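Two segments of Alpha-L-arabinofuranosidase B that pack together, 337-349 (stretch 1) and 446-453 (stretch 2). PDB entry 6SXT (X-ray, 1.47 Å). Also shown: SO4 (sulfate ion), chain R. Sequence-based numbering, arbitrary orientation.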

# COMPACT_ATOMS: atom_id res chain seq x y z
N ARG A 337 12.52 3.06 26.52
CA ARG A 337 12.26 4.16 27.47
C ARG A 337 11.52 5.31 26.81
O ARG A 337 11.93 5.71 25.69
CB ARG A 337 13.56 4.67 28.07
CG ARG A 337 13.30 5.64 29.22
CD ARG A 337 14.56 6.08 29.95
NE ARG A 337 15.52 6.70 29.05
CZ ARG A 337 15.44 7.95 28.60
NH1 ARG A 337 14.45 8.73 28.94
NH2 ARG A 337 16.39 8.41 27.80
N VAL A 338 10.46 5.77 27.44
CA VAL A 338 9.69 6.96 27.02
C VAL A 338 10.58 8.19 27.02
O VAL A 338 11.44 8.35 27.94
CB VAL A 338 8.47 7.12 27.92
CG1 VAL A 338 7.76 8.42 27.69
CG2 VAL A 338 7.50 5.99 27.74
N THR A 339 10.43 9.07 26.02
CA THR A 339 11.29 10.27 25.90
C THR A 339 10.45 11.52 26.06
O THR A 339 11.06 12.61 26.11
CB THR A 339 12.10 10.30 24.59
OG1 THR A 339 11.16 10.50 23.51
CG2 THR A 339 12.94 9.07 24.41
N THR A 340 9.16 11.42 26.19
CA THR A 340 8.25 12.56 26.33
C THR A 340 8.55 13.23 27.66
O THR A 340 8.47 12.57 28.71
CB THR A 340 6.80 12.12 26.28
OG1 THR A 340 6.55 11.44 25.02
CG2 THR A 340 5.87 13.29 26.44
N PRO A 341 8.85 14.53 27.67
CA PRO A 341 9.10 15.22 28.95
C PRO A 341 7.91 15.02 29.90
O PRO A 341 6.72 15.16 29.54
CB PRO A 341 9.28 16.70 28.52
CG PRO A 341 9.82 16.57 27.11
CD PRO A 341 9.02 15.42 26.51
N GLY A 342 8.26 14.69 31.15
CA GLY A 342 7.25 14.39 32.20
C GLY A 342 7.01 12.90 32.36
O GLY A 342 6.27 12.56 33.27
N TYR A 343 7.52 12.07 31.45
CA TYR A 343 7.26 10.62 31.40
C TYR A 343 8.56 9.86 31.18
O TYR A 343 8.54 8.63 30.89
CB TYR A 343 6.19 10.32 30.34
CG TYR A 343 4.91 11.08 30.49
CD1 TYR A 343 4.76 12.34 29.93
CD2 TYR A 343 3.86 10.58 31.23
CE1 TYR A 343 3.58 13.05 30.08
CE2 TYR A 343 2.67 11.27 31.38
CZ TYR A 343 2.55 12.53 30.84
OH TYR A 343 1.38 13.21 30.96
N THR A 344 9.71 10.50 31.35
CA THR A 344 11.00 9.97 30.89
C THR A 344 11.54 8.85 31.81
O THR A 344 12.57 8.30 31.44
CB THR A 344 12.05 11.07 30.70
OG1 THR A 344 12.28 11.74 31.94
CG2 THR A 344 11.64 12.13 29.70
N THR A 345 10.89 8.55 32.95
CA THR A 345 11.32 7.40 33.79
C THR A 345 10.43 6.19 33.48
O THR A 345 10.61 5.13 34.09
CB THR A 345 11.27 7.73 35.30
OG1 THR A 345 9.91 7.96 35.66
CG2 THR A 345 12.09 8.96 35.62
N ARG A 346 9.54 6.30 32.49
CA ARG A 346 8.63 5.19 32.12
C ARG A 346 9.21 4.39 30.97
O ARG A 346 9.95 4.93 30.10
CB ARG A 346 7.22 5.65 31.77
CG ARG A 346 6.60 6.58 32.81
CD ARG A 346 5.20 6.97 32.52
NE ARG A 346 4.22 5.94 32.78
CZ ARG A 346 3.59 5.79 33.95
NH1 ARG A 346 2.72 4.83 34.12
NH2 ARG A 346 3.85 6.62 34.94
N TYR A 347 8.86 3.13 30.93
CA TYR A 347 9.28 2.14 29.92
C TYR A 347 8.06 1.41 29.39
O TYR A 347 7.02 1.29 30.07
CB TYR A 347 10.25 1.11 30.51
CG TYR A 347 11.60 1.67 30.81
CD1 TYR A 347 11.79 2.40 31.98
CD2 TYR A 347 12.69 1.44 30.00
CE1 TYR A 347 13.01 2.94 32.31
CE2 TYR A 347 13.94 1.98 30.31
CZ TYR A 347 14.10 2.67 31.51
OH TYR A 347 15.32 3.22 31.81
N ILE A 348 8.16 0.90 28.14
CA ILE A 348 7.09 0.08 27.55
C ILE A 348 7.08 -1.25 28.31
O ILE A 348 8.09 -1.98 28.33
CB ILE A 348 7.30 -0.16 26.03
CG1 ILE A 348 7.37 1.19 25.31
CG2 ILE A 348 6.19 -1.06 25.52
CD1 ILE A 348 7.41 1.09 23.80
N ALA A 349 5.93 -1.52 28.87
CA ALA A 349 5.75 -2.75 29.66
C ALA A 349 4.40 -3.34 29.30
O ALA A 349 3.75 -2.96 28.29
CB ALA A 349 5.87 -2.41 31.13
N ARG A 446 2.87 4.44 19.98
CA ARG A 446 2.59 5.78 20.54
C ARG A 446 1.96 5.59 21.92
O ARG A 446 0.93 4.89 22.00
CB ARG A 446 1.66 6.58 19.62
CG ARG A 446 1.47 8.05 20.04
CD ARG A 446 0.20 8.30 20.88
NE ARG A 446 0.32 9.67 21.36
CZ ARG A 446 -0.05 10.74 20.66
NH1 ARG A 446 -0.82 10.62 19.60
NH2 ARG A 446 0.31 11.94 21.10
N HIS A 447 2.55 6.21 22.95
CA HIS A 447 1.93 6.18 24.30
C HIS A 447 0.93 7.34 24.42
O HIS A 447 1.18 8.48 23.95
CB HIS A 447 2.95 6.08 25.44
CG HIS A 447 3.81 7.27 25.58
ND1 HIS A 447 3.38 8.34 26.35
CD2 HIS A 447 4.99 7.63 25.02
CE1 HIS A 447 4.30 9.28 26.30
NE2 HIS A 447 5.27 8.89 25.47
N TYR A 448 -0.22 7.03 24.99
CA TYR A 448 -1.32 7.98 25.20
C TYR A 448 -2.04 7.56 26.50
O TYR A 448 -2.59 6.46 26.57
CB TYR A 448 -2.27 8.01 24.00
CG TYR A 448 -3.33 9.06 24.08
CD1 TYR A 448 -3.10 10.34 23.64
CD2 TYR A 448 -4.57 8.75 24.62
CE1 TYR A 448 -4.10 11.31 23.70
CE2 TYR A 448 -5.57 9.71 24.69
CZ TYR A 448 -5.32 10.98 24.24
OH TYR A 448 -6.30 11.93 24.31
N GLU A 449 -1.99 8.47 27.47
CA GLU A 449 -2.46 8.21 28.87
C GLU A 449 -1.77 6.93 29.37
O GLU A 449 -2.44 6.08 29.98
CB GLU A 449 -3.99 8.18 28.90
CG GLU A 449 -4.57 9.55 28.58
CD GLU A 449 -6.07 9.70 28.73
OE1 GLU A 449 -6.76 8.71 28.89
OE2 GLU A 449 -6.54 10.83 28.69
N ASN A 450 -0.49 6.77 29.07
CA ASN A 450 0.34 5.64 29.54
C ASN A 450 -0.12 4.29 29.01
O ASN A 450 0.26 3.27 29.59
CB ASN A 450 0.39 5.67 31.08
CG ASN A 450 0.96 6.97 31.58
OD1 ASN A 450 1.79 7.59 30.94
ND2 ASN A 450 0.59 7.35 32.81
N VAL A 451 -0.80 4.24 27.87
CA VAL A 451 -1.20 3.01 27.17
C VAL A 451 -0.61 3.08 25.75
O VAL A 451 -0.49 4.20 25.22
CB VAL A 451 -2.71 2.85 27.14
CG1 VAL A 451 -3.16 1.62 26.39
CG2 VAL A 451 -3.24 2.85 28.58
N LEU A 452 -0.22 1.94 25.22
CA LEU A 452 0.42 1.89 23.87
C LEU A 452 -0.63 1.64 22.80
O LEU A 452 -1.41 0.73 22.87
CB LEU A 452 1.54 0.85 23.76
CG LEU A 452 2.95 1.32 24.04
CD1 LEU A 452 3.47 2.36 23.02
CD2 LEU A 452 3.10 1.94 25.43
N TYR A 453 -0.51 2.42 21.72
CA TYR A 453 -1.36 2.32 20.52
C TYR A 453 -0.46 2.32 19.27
O TYR A 453 0.70 2.67 19.38
CB TYR A 453 -2.35 3.48 20.45
CG TYR A 453 -3.28 3.57 21.64
CD1 TYR A 453 -4.44 2.85 21.66
CD2 TYR A 453 -2.93 4.33 22.75
CE1 TYR A 453 -5.28 2.87 22.76
CE2 TYR A 453 -3.76 4.34 23.88
CZ TYR A 453 -4.94 3.62 23.87
OH TYR A 453 -5.78 3.66 24.97
S SO4 R . 1.46 5.61 37.52
O1 SO4 R . 0.84 5.42 38.81
O2 SO4 R . 2.89 5.69 37.68
O3 SO4 R . 1.09 4.49 36.64
O4 SO4 R . 0.98 6.86 36.95
O HOH W 1 8.09 8.73 24.21

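Two hairpin-like segments, more than a hundred residues apart in sequence, meet here through side chains alone, burying a modest 344 Å² between them. The CA atoms of V338 and H447 are 8.3 Å apart, those of R346 and N450 8.7 Å, and those of I348 and L452 7.8 Å, too far for backbone pairing.

The one direct hydrogen bond across the contact runs from H447 NE2 to T340 OG1, 2.9 Å long. The CA-to-CB bond of H447 points toward stretch 1, and with chi1 at 67° (p) its NE2 reaches T340 OG1; the hydroxyl meets it near the plane of the ring, where the donor N-H of an imidazole lies. T340, in the m rotamer, stands at the first position of a type II turn whose backbone bond, Y343 N to T340 O, is 2.9 Å. Water 1 adds a bridge: it accepts from T339 N at 3.0 Å and is hydrogen-bonded to H447 NE2 at 3.1 Å.

Apolar packing completes the buried part. V338 CG2 lies over one face of the H447 ring, and V338 CG1 comes within 3.4 Å of H447 NE2, so the imidazole offers a polar edge to threonine and a flat surface to valine. Farther along, I348 CD1 meets L452 CD1 at 4.2 Å; branched aliphatic chains fill such a place without polar groups that would need partners.

At the more open end, N450 packs against Y343 and R346. It occupies the type I' turn from Y448 to V451 with phi/psi of 64/25, a left-handed conformation that asparagine tolerates well. N450 OD1 lies 3.6 Å from Y343 CD2 and sits over one face of the R346 guanidinium, 3.5 Å from R346 NE, at an angle too poor for a hydrogen bond. A sulfate ion lies at the edge of the guanidinium, near its plane: R346 NH1 donates to sulfate O3 and R346 NH2 to sulfate O2, each at 3.0 Å.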